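Local coordinates for alginase (PDB 4Q8K), which probably cleaves the polysaccharide alginate by beta-elimination, as a bacterial alginate lyase of polysaccharide lyase family 18, at residues 193-196 with 197-200; 345-349 with 350-354. All coordinates share one frame; numbering follows the deposited sequence.

Contact 1 of 2, residues 193-196 with 197-200; sequences VKES and LRVA
R198 reaches back across one short turn to the carbonyl of V193, the last residue of strand 186-193. Its chain runs extended from CG to NE, with CG anti to the carbonyl carbon (chi1 -58°), and this lays the guanidinium alongside the turn. NE and NH2 both donate hydrogen bonds to V193 O, side-on: NE lies 3.0 Å from V193 O and NH2 3.1 Å from the same V193 O, which sits in the guanidinium plane. One face of that plane is covered by CA of E195, offset toward the rim, with R198 NE 3.4 Å from E195 CA. E195 itself extends past the guanidinium without closing a salt bridge: its OE2 stays 4.8 Å from R198 NH1.

The turn beneath is a short 3-10 one, in the loop that leaves strand 186-193 of one antiparallel sheet for strand 204-216 of the other. L197 N bonds to K194 O at 3.1 Å and R198 N to E195 O at 3.2 Å. L197 packs its side chain on K194 and V193: K194 CG meets L197 CG at 3.9 Å, while V193 CG1 lies 4.1 Å from L197 CB. K194 thus uses its methylenes here and sends NZ to the carbonyl of G151.

Y316 makes a cation-pi contact with R198, joining the turn to strand 316-319. An arginine suits this place: its long chain spans the turn and its planar guanidinium offers two N-H groups to one oxygen. Its rotation is probably fixed by that pair of bonds, and the nearby E195 carboxylate is likely to add a mild electrostatic attraction.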
ATOM      1  N   VAL A 193      -9.117   0.340  -7.814  1.00 20.86           N
ATOM      2  CA  VAL A 193     -10.014   0.939  -8.793  1.00 23.17           C
ATOM      3  C   VAL A 193     -10.382  -0.112  -9.836  1.00 23.71           C
ATOM      4  O   VAL A 193      -9.507  -0.760 -10.416  1.00 22.66           O
ATOM      5  CB  VAL A 193      -9.376   2.163  -9.477  1.00 20.97           C
ATOM      6  CG1 VAL A 193     -10.274   2.695 -10.597  1.00 23.66           C
ATOM      7  CG2 VAL A 193      -9.075   3.267  -8.452  1.00 22.06           C
ATOM      8  N   LYS A 194     -11.652  -0.248 -10.119  1.00 24.16           N
ATOM      9  CA  LYS A 194     -12.088  -1.281 -11.023  1.00 28.96           C
ATOM     10  C   LYS A 194     -11.667  -1.125 -12.451  1.00 26.04           C
ATOM     11  O   LYS A 194     -11.491  -0.056 -12.924  1.00 29.51           O
ATOM     12  CB  LYS A 194     -13.579  -1.471 -10.897  1.00 29.78           C
ATOM     13  CG  LYS A 194     -14.378  -0.398 -11.564  1.00 30.28           C
ATOM     14  CD  LYS A 194     -15.871  -0.698 -11.510  1.00 33.83           C
ATOM     15  CE  LYS A 194     -16.411  -0.618 -10.121  1.00 33.99           C
ATOM     16  NZ  LYS A 194     -17.862  -0.875 -10.096  1.00 42.04           N
ATOM     17  N   GLU A 195     -11.509  -2.229 -13.123  1.00 27.30           N
ATOM     18  CA  GLU A 195     -10.953  -2.246 -14.460  1.00 28.78           C
ATOM     19  C   GLU A 195     -11.614  -1.259 -15.430  1.00 31.29           C
ATOM     20  O   GLU A 195     -10.929  -0.628 -16.233  1.00 28.28           O
ATOM     21  CB  GLU A 195     -11.045  -3.663 -15.018  1.00 32.56           C
ATOM     22  CG  GLU A 195     -10.125  -3.944 -16.187  1.00 36.31           C
ATOM     23  CD  GLU A 195     -10.159  -5.409 -16.579  1.00 44.00           C
ATOM     24  OE1 GLU A 195     -11.236  -6.028 -16.444  1.00 47.57           O
ATOM     25  OE2 GLU A 195      -9.111  -5.945 -17.003  1.00 45.70           O
ATOM     26  N   SER A 196     -12.937  -1.132 -15.354  1.00 27.83           N
ATOM     27  CA  SER A 196     -13.667  -0.389 -16.381  1.00 31.24           C
ATOM     28  C   SER A 196     -13.407   1.108 -16.308  1.00 32.44           C
ATOM     29  O   SER A 196     -13.612   1.822 -17.289  1.00 30.39           O
ATOM     30  CB  SER A 196     -15.174  -0.670 -16.316  1.00 32.29           C
ATOM     31  OG  SER A 196     -15.756  -0.164 -15.125  1.00 32.33           O
ATOM     32  N   LEU A 197     -12.949   1.576 -15.152  1.00 30.64           N
ATOM     33  CA  LEU A 197     -12.741   3.006 -14.947  1.00 29.16           C
ATOM     34  C   LEU A 197     -11.311   3.430 -15.233  1.00 27.35           C
ATOM     35  O   LEU A 197     -11.008   4.621 -15.258  1.00 28.21           O
ATOM     36  CB  LEU A 197     -13.100   3.412 -13.520  1.00 27.94           C
ATOM     37  CG  LEU A 197     -14.529   3.203 -13.016  1.00 30.56           C
ATOM     38  CD1 LEU A 197     -14.595   3.566 -11.547  1.00 31.22           C
ATOM     39  CD2 LEU A 197     -15.515   4.037 -13.817  1.00 34.12           C
ATOM     40  N   ARG A 198     -10.426   2.459 -15.439  1.00 29.00           N
ATOM     41  CA  ARG A 198      -8.997   2.763 -15.589  1.00 27.19           C
ATOM     42  C   ARG A 198      -8.648   3.535 -16.851  1.00 30.66           C
ATOM     43  O   ARG A 198      -9.095   3.197 -17.949  1.00 30.69           O
ATOM     44  CB  ARG A 198      -8.170   1.486 -15.515  1.00 26.77           C
ATOM     45  CG  ARG A 198      -8.392   0.760 -14.220  1.00 23.39           C
ATOM     46  CD  ARG A 198      -7.618  -0.546 -14.160  1.00 23.41           C
ATOM     47  NE  ARG A 198      -8.035  -1.322 -13.002  1.00 21.39           N
ATOM     48  CZ  ARG A 198      -7.723  -2.607 -12.816  1.00 22.01           C
ATOM     49  NH1 ARG A 198      -6.984  -3.252 -13.711  1.00 25.28           N
ATOM     50  NH2 ARG A 198      -8.155  -3.249 -11.743  1.00 22.19           N
ATOM     51  N   VAL A 199      -7.844   4.580 -16.672  1.00 25.95           N
ATOM     52  CA  VAL A 199      -7.324   5.366 -17.778  1.00 29.29           C
ATOM     53  C   VAL A 199      -5.863   5.686 -17.488  1.00 29.92           C
ATOM     54  O   VAL A 199      -5.285   5.157 -16.537  1.00 25.00           O
ATOM     55  CB  VAL A 199      -8.131   6.660 -17.986  1.00 32.11           C
ATOM     56  CG1 VAL A 199      -9.538   6.328 -18.512  1.00 31.61           C
ATOM     57  CG2 VAL A 199      -8.203   7.457 -16.685  1.00 30.75           C
ATOM     58  N   ALA A 200      -5.257   6.538 -18.301  1.00 30.25           N
ATOM     59  CA  ALA A 200      -3.848   6.869 -18.114  1.00 27.54           C
ATOM     60  C   ALA A 200      -3.643   7.681 -16.841  1.00 24.65           C
ATOM     61  O   ALA A 200      -4.557   8.357 -16.374  1.00 26.57           O
ATOM     62  CB  ALA A 200      -3.312   7.618 -19.329  1.00 32.95           C
TER

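Contact 2 of 2, residues 345-349 with 350-354; sequences NCFED and LGITE
L350 N donates an i to i+4 backbone hydrogen bond to C346 O, 2.8 Å away, in the final turn of helix 340-349. Beyond it the chain leaves the helix through a Schellman motif, in which I352 N returns to F347 O at 2.9 Å and G351 N to E348 O at 3.1 Å. These are the six-to-one and five-to-two bonds that define the motif. G351 takes a positive phi of 69°, a conformation that costs glycine little because it has no side chain.

L350 holds CG anti to its own carbonyl carbon (chi1 -68°), which brings the branch back over the preceding turn. There L350 CG makes a close van der Waals approach, 3.1 Å, to the carbonyl oxygen of C346.

The apolar contacts are made by L350 CD1, which approaches F347 CD1 at 4.1 Å and C346 CB at 4.3 Å. I352 CB meets the same ring from after the turn, 4.2 Å from F347 CD1. A branched aliphatic residue thus fits each of the two places beside the phenyl group. With an alanine at L350, F347 and C346 would probably lose their shared methyl partner and a gap would open beside the ring.

Farther out, C346 is tied to C334 by a disulfide and L350 touches P328. F347 meets the ring of W187, on strand 186-193, with planes about 45° apart, and both F347 and I352 rest on L323 of strand 321-324. The turn therefore packs the end of helix 340-349 against the eight-stranded sheet before the chain enters strand 355-368.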
ATOM      1  N   ASN A 345       3.716 -20.066   5.533  1.00 26.32           N
ATOM      2  CA  ASN A 345       4.927 -20.523   6.200  1.00 28.26           C
ATOM      3  C   ASN A 345       5.946 -19.407   6.324  1.00 27.02           C
ATOM      4  O   ASN A 345       6.602 -19.272   7.353  1.00 28.62           O
ATOM      5  CB  ASN A 345       5.542 -21.710   5.468  1.00 28.20           C
ATOM      6  CG  ASN A 345       4.718 -22.979   5.625  1.00 31.12           C
ATOM      7  OD1 ASN A 345       3.799 -23.038   6.438  1.00 34.96           O
ATOM      8  ND2 ASN A 345       5.043 -23.993   4.843  1.00 34.42           N
ATOM      9  N   CYS A 346       6.065 -18.593   5.278  1.00 23.97           N
ATOM     10  CA  CYS A 346       6.969 -17.449   5.339  1.00 25.88           C
ATOM     11  C   CYS A 346       6.635 -16.515   6.502  1.00 26.49           C
ATOM     12  O   CYS A 346       7.510 -16.155   7.286  1.00 25.59           O
ATOM     13  CB  CYS A 346       6.928 -16.687   4.023  1.00 23.90           C
ATOM     14  SG  CYS A 346       7.750 -17.528   2.683  1.00 26.21           S
ATOM     15  N   PHE A 347       5.371 -16.118   6.618  1.00 25.15           N
ATOM     16  CA  PHE A 347       4.990 -15.175   7.663  1.00 25.01           C
ATOM     17  C   PHE A 347       5.156 -15.776   9.052  1.00 24.53           C
ATOM     18  O   PHE A 347       5.486 -15.072  10.004  1.00 25.75           O
ATOM     19  CB  PHE A 347       3.586 -14.602   7.426  1.00 23.49           C
ATOM     20  CG  PHE A 347       3.504 -13.718   6.211  1.00 23.37           C
ATOM     21  CD1 PHE A 347       4.399 -12.670   6.048  1.00 20.47           C
ATOM     22  CD2 PHE A 347       2.557 -13.952   5.219  1.00 23.15           C
ATOM     23  CE1 PHE A 347       4.339 -11.858   4.924  1.00 23.71           C
ATOM     24  CE2 PHE A 347       2.489 -13.152   4.101  1.00 23.29           C
ATOM     25  CZ  PHE A 347       3.378 -12.097   3.950  1.00 22.64           C
ATOM     26  N   GLU A 348       4.950 -17.083   9.171  1.00 23.40           N
ATOM     27  CA  GLU A 348       5.207 -17.750  10.436  1.00 26.16           C
ATOM     28  C   GLU A 348       6.683 -17.640  10.807  1.00 24.61           C
ATOM     29  O   GLU A 348       7.019 -17.243  11.923  1.00 26.55           O
ATOM     30  CB  GLU A 348       4.766 -19.213  10.364  1.00 24.37           C
ATOM     31  CG  GLU A 348       3.264 -19.379  10.459  1.00 25.33           C
ATOM     32  CD  GLU A 348       2.832 -20.829  10.301  1.00 34.29           C
ATOM     33  OE1 GLU A 348       1.641 -21.118  10.533  1.00 33.07           O
ATOM     34  OE2 GLU A 348       3.689 -21.669   9.949  1.00 33.27           O
ATOM     35  N   ASP A 349       7.550 -17.976   9.860  1.00 25.94           N
ATOM     36  CA  ASP A 349       8.991 -17.998  10.090  1.00 26.34           C
ATOM     37  C   ASP A 349       9.538 -16.586  10.289  1.00 30.66           C
ATOM     38  O   ASP A 349      10.496 -16.383  11.042  1.00 27.33           O
ATOM     39  CB  ASP A 349       9.709 -18.685   8.923  1.00 27.85           C
ATOM     40  CG  ASP A 349       9.409 -20.186   8.842  1.00 28.04           C
ATOM     41  OD1 ASP A 349       8.686 -20.709   9.708  1.00 28.48           O
ATOM     42  OD2 ASP A 349       9.928 -20.835   7.910  1.00 31.52           O
ATOM     43  N   LEU A 350       8.914 -15.618   9.619  1.00 26.89           N
ATOM     44  CA  LEU A 350       9.318 -14.215   9.736  1.00 25.49           C
ATOM     45  C   LEU A 350       8.836 -13.598  11.034  1.00 24.51           C
ATOM     46  O   LEU A 350       9.171 -12.453  11.346  1.00 24.38           O
ATOM     47  CB  LEU A 350       8.771 -13.396   8.565  1.00 24.46           C
ATOM     48  CG  LEU A 350       9.360 -13.697   7.193  1.00 24.89           C
ATOM     49  CD1 LEU A 350       8.417 -13.197   6.106  1.00 27.73           C
ATOM     50  CD2 LEU A 350      10.748 -13.086   7.054  1.00 27.98           C
ATOM     51  N   GLY A 351       8.042 -14.346  11.790  1.00 24.14           N
ATOM     52  CA  GLY A 351       7.478 -13.845  13.024  1.00 27.19           C
ATOM     53  C   GLY A 351       6.431 -12.753  12.832  1.00 26.81           C
ATOM     54  O   GLY A 351       6.213 -11.935  13.734  1.00 26.76           O
ATOM     55  N   ILE A 352       5.782 -12.731  11.669  1.00 25.29           N
ATOM     56  CA  ILE A 352       4.708 -11.757  11.454  1.00 23.25           C
ATOM     57  C   ILE A 352       3.361 -12.352  11.857  1.00 25.55           C
ATOM     58  O   ILE A 352       2.736 -13.070  11.085  1.00 27.23           O
ATOM     59  CB  ILE A 352       4.646 -11.247  10.008  1.00 22.61           C
ATOM     60  CG1 ILE A 352       6.025 -10.771   9.545  1.00 21.57           C
ATOM     61  CG2 ILE A 352       3.627 -10.127   9.906  1.00 22.16           C
ATOM     62  CD1 ILE A 352       6.657  -9.774  10.463  1.00 25.95           C
ATOM     63  N   THR A 353       2.941 -12.063  13.084  1.00 24.56           N
ATOM     64  CA  THR A 353       1.693 -12.586  13.633  1.00 27.55           C
ATOM     65  C   THR A 353       0.661 -11.485  13.806  1.00 26.27           C
ATOM     66  O   THR A 353      -0.479 -11.752  14.187  1.00 26.90           O
ATOM     67  CB  THR A 353       1.911 -13.267  15.006  1.00 30.22           C
ATOM     68  OG1 THR A 353       2.526 -12.337  15.911  1.00 31.38           O
ATOM     69  CG2 THR A 353       2.796 -14.506  14.866  1.00 32.55           C
ATOM     70  N   GLU A 354       1.072 -10.245  13.545  1.00 27.53           N
ATOM     71  CA  GLU A 354       0.172  -9.104  13.624  1.00 28.68           C
ATOM     72  C   GLU A 354       0.455  -8.199  12.438  1.00 24.12           C
ATOM     73  O   GLU A 354       1.605  -7.882  12.161  1.00 23.29           O
ATOM     74  CB  GLU A 354       0.384  -8.333  14.936  1.00 30.30           C
ATOM     75  CG  GLU A 354      -0.614  -7.205  15.183  1.00 32.25           C
ATOM     76  CD  GLU A 354      -0.259  -6.355  16.396  1.00 34.23           C
ATOM     77  OE1 GLU A 354      -1.186  -5.907  17.097  1.00 43.01           O
ATOM     78  OE2 GLU A 354       0.946  -6.126  16.647  1.00 38.22           O
TER

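How the contacts relate
Contacts 1 and 2 lie on opposite sides of the chain's centre, their own centres 34 Å apart and their nearest atoms about 21 Å apart, so neither touches the other. Contact 1 is a short 3-10 turn and contact 2 a helix C-terminus; each leads into a strand of the seven-stranded sheet, contact 1 into strand 204-216 and contact 2 into its neighbour there, strand 355-368. Strand 186-193 links them as well, since contact 1 begins at its end and W187 meets contact 2. The side chain of I352 in contact 2 is about 12 Å from the calcium ion, so this turn does not take part in the metal site; D242, D250, V252, N255 and I257 bind the ion.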